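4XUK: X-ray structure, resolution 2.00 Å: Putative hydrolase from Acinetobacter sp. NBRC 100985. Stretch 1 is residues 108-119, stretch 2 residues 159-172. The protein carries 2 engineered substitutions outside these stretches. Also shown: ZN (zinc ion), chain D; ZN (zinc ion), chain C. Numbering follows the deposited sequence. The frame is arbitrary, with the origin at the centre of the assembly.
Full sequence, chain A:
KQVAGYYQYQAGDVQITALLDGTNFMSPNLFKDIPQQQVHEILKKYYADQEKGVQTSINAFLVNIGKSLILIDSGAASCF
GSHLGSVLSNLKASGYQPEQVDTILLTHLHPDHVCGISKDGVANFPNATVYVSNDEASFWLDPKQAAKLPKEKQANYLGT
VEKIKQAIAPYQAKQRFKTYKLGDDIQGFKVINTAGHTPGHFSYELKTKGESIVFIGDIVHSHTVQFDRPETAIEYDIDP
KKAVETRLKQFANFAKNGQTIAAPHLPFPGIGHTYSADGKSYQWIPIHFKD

Stretch 1, residues 108-119: HLHPDHVCGISK
Stretch 2 159-172: GTVEKIKQAIAPYQ

A metal-binding loop can be held in place by a helix that never touches the metal, and this putative hydrolase is a compact example. Residues 159–172 are helical throughout, kinked where the backbone N atoms of P170 and Y171 lack bonds to the preceding turn. Against this helix runs a more varied segment: an extended H108, then a helix from P111, a 3-10 stretch at 115–117 and a strand at 118–119. The register is set by CA–CA approaches of 6.5 Å for P111–I164 and 5.2 Å for C115–A167, so both stretches advance in the same sense, and together they bury 603 Å².

H108 (chi1 p) binds one zinc through NE2 at 2.3 Å, and H110 (m) binds the same ion through ND1 at 2.4 Å. Between them L109 (m, t) points toward the helix, its CB 3.8 Å from I164 CD1. H110 is the N-cap residue, its O accepting from H113 N at 2.9 Å. P111, ring C-gamma exo, lays CG 3.8 Å from CD of K163, an aliphatic part of that side chain. D112 (p) and H113 (m) stay out of reach of the helix and bind the second zinc, OD2 at 2.3 Å and NE2 at 2.0 Å.

V114 (p) places CG2 3.9 Å from I168 CG2. At C115 the small A167 side chain permits the close backbone approach, with A167 CB 3.9 Å from C115 CA. I117 (p, t) sets CD1 4.0 Å from I168 CG2 and CG1 3.6 Å from CE1 of Y171 (m, chi2 82°).

Polar bonds close the far end. Y171 OH donates to I117 O at 2.6 Å, in line with the ring edge. S118 (m) OG donates to A167 O, also 2.6 Å; near the kink, this carbonyl accepts from a side chain across the interface.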

# COMPACT_ATOMS: atom_id res chain seq x y z
N HIS A 108 -10.23 -6.59 21.50
CA HIS A 108 -9.97 -6.32 22.91
C HIS A 108 -10.46 -4.92 23.25
O HIS A 108 -10.91 -4.18 22.37
CB HIS A 108 -8.47 -6.47 23.26
CG HIS A 108 -7.56 -5.60 22.46
ND1 HIS A 108 -7.62 -5.52 21.08
CD2 HIS A 108 -6.52 -4.81 22.83
CE1 HIS A 108 -6.68 -4.69 20.65
NE2 HIS A 108 -6.00 -4.25 21.69
N LEU A 109 -10.36 -4.53 24.52
CA LEU A 109 -10.96 -3.28 24.97
C LEU A 109 -9.97 -2.12 25.15
O LEU A 109 -10.31 -1.14 25.81
CB LEU A 109 -11.74 -3.52 26.28
CG LEU A 109 -12.96 -4.44 26.19
CD1 LEU A 109 -13.53 -4.73 27.58
CD2 LEU A 109 -14.02 -3.81 25.32
N HIS A 110 -8.77 -2.21 24.56
CA HIS A 110 -7.90 -1.04 24.52
C HIS A 110 -8.66 0.09 23.81
O HIS A 110 -9.44 -0.17 22.89
CB HIS A 110 -6.54 -1.36 23.85
CG HIS A 110 -5.50 -1.84 24.82
ND1 HIS A 110 -4.35 -2.50 24.42
CD2 HIS A 110 -5.43 -1.76 26.17
CE1 HIS A 110 -3.63 -2.82 25.48
NE2 HIS A 110 -4.25 -2.38 26.56
N PRO A 111 -8.47 1.34 24.27
CA PRO A 111 -9.26 2.47 23.77
C PRO A 111 -9.18 2.68 22.25
O PRO A 111 -10.15 3.20 21.68
CB PRO A 111 -8.67 3.66 24.50
CG PRO A 111 -8.21 3.06 25.83
CD PRO A 111 -7.64 1.72 25.43
N ASP A 112 -8.08 2.30 21.62
CA ASP A 112 -7.96 2.52 20.18
C ASP A 112 -8.71 1.44 19.38
O ASP A 112 -8.63 1.39 18.15
CB ASP A 112 -6.49 2.62 19.76
CG ASP A 112 -5.67 1.43 20.23
OD1 ASP A 112 -5.82 1.02 21.40
OD2 ASP A 112 -4.88 0.92 19.44
N HIS A 113 -9.45 0.60 20.09
CA HIS A 113 -10.29 -0.40 19.43
C HIS A 113 -11.75 -0.26 19.80
O HIS A 113 -12.63 -0.49 18.96
CB HIS A 113 -9.76 -1.79 19.75
CG HIS A 113 -8.33 -1.97 19.34
ND1 HIS A 113 -7.97 -2.65 18.21
CD2 HIS A 113 -7.19 -1.48 19.87
CE1 HIS A 113 -6.66 -2.59 18.07
NE2 HIS A 113 -6.16 -1.90 19.08
N VAL A 114 -12.02 0.11 21.06
CA VAL A 114 -13.39 0.19 21.55
C VAL A 114 -14.01 1.60 21.53
O VAL A 114 -15.21 1.74 21.28
CB VAL A 114 -13.53 -0.42 22.97
CG1 VAL A 114 -12.72 0.37 23.98
CG2 VAL A 114 -14.99 -0.47 23.39
N CYS A 115 -13.21 2.65 21.77
CA CYS A 115 -13.79 3.99 21.94
C CYS A 115 -14.58 4.47 20.73
O CYS A 115 -15.58 5.19 20.87
CB CYS A 115 -12.71 5.02 22.32
SG CYS A 115 -12.25 5.00 24.06
N GLY A 116 -14.17 4.05 19.54
CA GLY A 116 -14.87 4.42 18.31
C GLY A 116 -16.32 3.97 18.20
O GLY A 116 -17.00 4.38 17.25
N ILE A 117 -16.80 3.15 19.13
CA ILE A 117 -18.22 2.77 19.07
C ILE A 117 -19.14 3.91 19.50
O ILE A 117 -20.35 3.87 19.22
CB ILE A 117 -18.55 1.47 19.86
CG1 ILE A 117 -18.38 1.66 21.38
CG2 ILE A 117 -17.70 0.30 19.36
CD1 ILE A 117 -18.67 0.39 22.21
N SER A 118 -18.58 4.92 20.16
CA SER A 118 -19.36 6.04 20.66
C SER A 118 -18.63 7.35 20.42
O SER A 118 -17.42 7.36 20.16
CB SER A 118 -19.61 5.88 22.17
OG SER A 118 -20.34 4.69 22.45
N LYS A 119 -19.36 8.46 20.50
CA LYS A 119 -18.75 9.79 20.40
C LYS A 119 -19.60 10.76 21.19
O LYS A 119 -20.82 10.72 21.09
CB LYS A 119 -18.68 10.26 18.95
CG LYS A 119 -17.94 11.59 18.76
CD LYS A 119 -16.43 11.43 18.94
CE LYS A 119 -15.73 12.79 18.75
NZ LYS A 119 -14.27 12.66 18.47
N GLY A 159 -7.40 4.49 34.33
CA GLY A 159 -7.63 5.47 33.29
C GLY A 159 -8.28 4.87 32.07
O GLY A 159 -9.25 5.42 31.54
N THR A 160 -7.76 3.74 31.58
CA THR A 160 -8.42 3.12 30.45
C THR A 160 -9.77 2.49 30.81
O THR A 160 -10.69 2.52 29.99
CB THR A 160 -7.53 2.20 29.55
OG1 THR A 160 -8.05 0.87 29.52
CG2 THR A 160 -6.10 2.20 29.99
N VAL A 161 -9.92 1.97 32.03
CA VAL A 161 -11.24 1.51 32.47
C VAL A 161 -12.32 2.58 32.28
O VAL A 161 -13.42 2.29 31.77
CB VAL A 161 -11.23 0.99 33.94
CG1 VAL A 161 -12.66 0.82 34.46
CG2 VAL A 161 -10.51 -0.34 34.01
N GLU A 162 -12.03 3.80 32.66
CA GLU A 162 -12.98 4.89 32.47
C GLU A 162 -13.36 5.15 31.01
O GLU A 162 -14.48 5.32 30.69
CB GLU A 162 -12.54 6.16 33.13
CG GLU A 162 -13.69 7.07 33.45
CD GLU A 162 -14.40 6.77 34.79
OE1 GLU A 162 -14.40 7.63 35.65
OE2 GLU A 162 -14.97 5.71 34.98
N LYS A 163 -12.38 5.15 30.14
CA LYS A 163 -12.66 5.33 28.71
C LYS A 163 -13.51 4.17 28.18
O LYS A 163 -14.41 4.38 27.35
CB LYS A 163 -11.35 5.39 27.93
CG LYS A 163 -10.39 6.51 28.33
CD LYS A 163 -9.03 6.28 27.65
CE LYS A 163 -7.94 7.23 28.13
NZ LYS A 163 -8.13 8.62 27.65
N ILE A 164 -13.21 2.96 28.64
CA ILE A 164 -13.95 1.78 28.21
C ILE A 164 -15.41 1.90 28.63
O ILE A 164 -16.32 1.67 27.83
CB ILE A 164 -13.35 0.49 28.82
CG1 ILE A 164 -11.97 0.19 28.22
CG2 ILE A 164 -14.28 -0.70 28.59
CD1 ILE A 164 -11.18 -0.89 28.95
N LYS A 165 -15.62 2.25 29.90
CA LYS A 165 -16.96 2.37 30.44
C LYS A 165 -17.78 3.42 29.70
O LYS A 165 -18.94 3.17 29.39
CB LYS A 165 -16.91 2.62 31.95
CG LYS A 165 -16.62 1.36 32.75
CD LYS A 165 -16.39 1.65 34.23
CE LYS A 165 -16.32 0.35 35.02
NZ LYS A 165 -16.21 0.63 36.48
N GLN A 166 -17.19 4.56 29.41
CA GLN A 166 -17.90 5.57 28.69
C GLN A 166 -18.31 5.15 27.27
O GLN A 166 -19.34 5.48 26.84
CB GLN A 166 -17.18 6.92 28.70
CG GLN A 166 -15.84 6.93 28.01
CD GLN A 166 -15.89 7.22 26.52
OE1 GLN A 166 -15.17 6.66 25.71
NE2 GLN A 166 -16.74 8.11 26.18
N ALA A 167 -17.49 4.39 26.60
CA ALA A 167 -17.81 3.99 25.24
C ALA A 167 -18.94 2.97 25.23
O ALA A 167 -19.82 3.03 24.38
CB ALA A 167 -16.58 3.41 24.58
N ILE A 168 -18.90 2.03 26.16
CA ILE A 168 -19.83 0.90 26.13
C ILE A 168 -21.15 1.15 26.85
O ILE A 168 -22.13 0.45 26.62
CB ILE A 168 -19.20 -0.39 26.67
CG1 ILE A 168 -18.99 -0.31 28.19
CG2 ILE A 168 -17.88 -0.69 25.96
CD1 ILE A 168 -18.48 -1.60 28.78
N ALA A 169 -21.17 2.15 27.74
CA ALA A 169 -22.38 2.54 28.46
C ALA A 169 -23.64 2.70 27.59
O ALA A 169 -24.70 2.18 27.95
CB ALA A 169 -22.12 3.81 29.30
N PRO A 170 -23.53 3.42 26.45
CA PRO A 170 -24.71 3.56 25.59
C PRO A 170 -25.20 2.23 25.03
O PRO A 170 -26.39 2.09 24.74
CB PRO A 170 -24.21 4.44 24.43
CG PRO A 170 -23.04 5.16 24.98
CD PRO A 170 -22.40 4.20 25.93
N TYR A 171 -24.31 1.25 24.87
CA TYR A 171 -24.73 -0.04 24.34
C TYR A 171 -25.29 -0.93 25.44
O TYR A 171 -26.29 -1.63 25.22
CB TYR A 171 -23.59 -0.72 23.58
CG TYR A 171 -23.21 0.02 22.32
CD1 TYR A 171 -22.36 1.12 22.37
CD2 TYR A 171 -23.72 -0.36 21.09
CE1 TYR A 171 -22.02 1.83 21.21
CE2 TYR A 171 -23.38 0.33 19.92
CZ TYR A 171 -22.53 1.43 20.00
OH TYR A 171 -22.20 2.12 18.84
N GLN A 172 -24.66 -0.92 26.61
CA GLN A 172 -25.23 -1.59 27.79
C GLN A 172 -26.65 -1.11 28.09
O GLN A 172 -27.54 -1.92 28.37
CB GLN A 172 -24.33 -1.38 29.00
CG GLN A 172 -23.02 -2.18 28.97
CD GLN A 172 -22.11 -1.81 30.13
OE1 GLN A 172 -21.93 -0.63 30.44
NE2 GLN A 172 -21.57 -2.82 30.81
ZN ZN D . -4.10 -3.02 22.08
ZN ZN C . -4.27 -1.33 19.49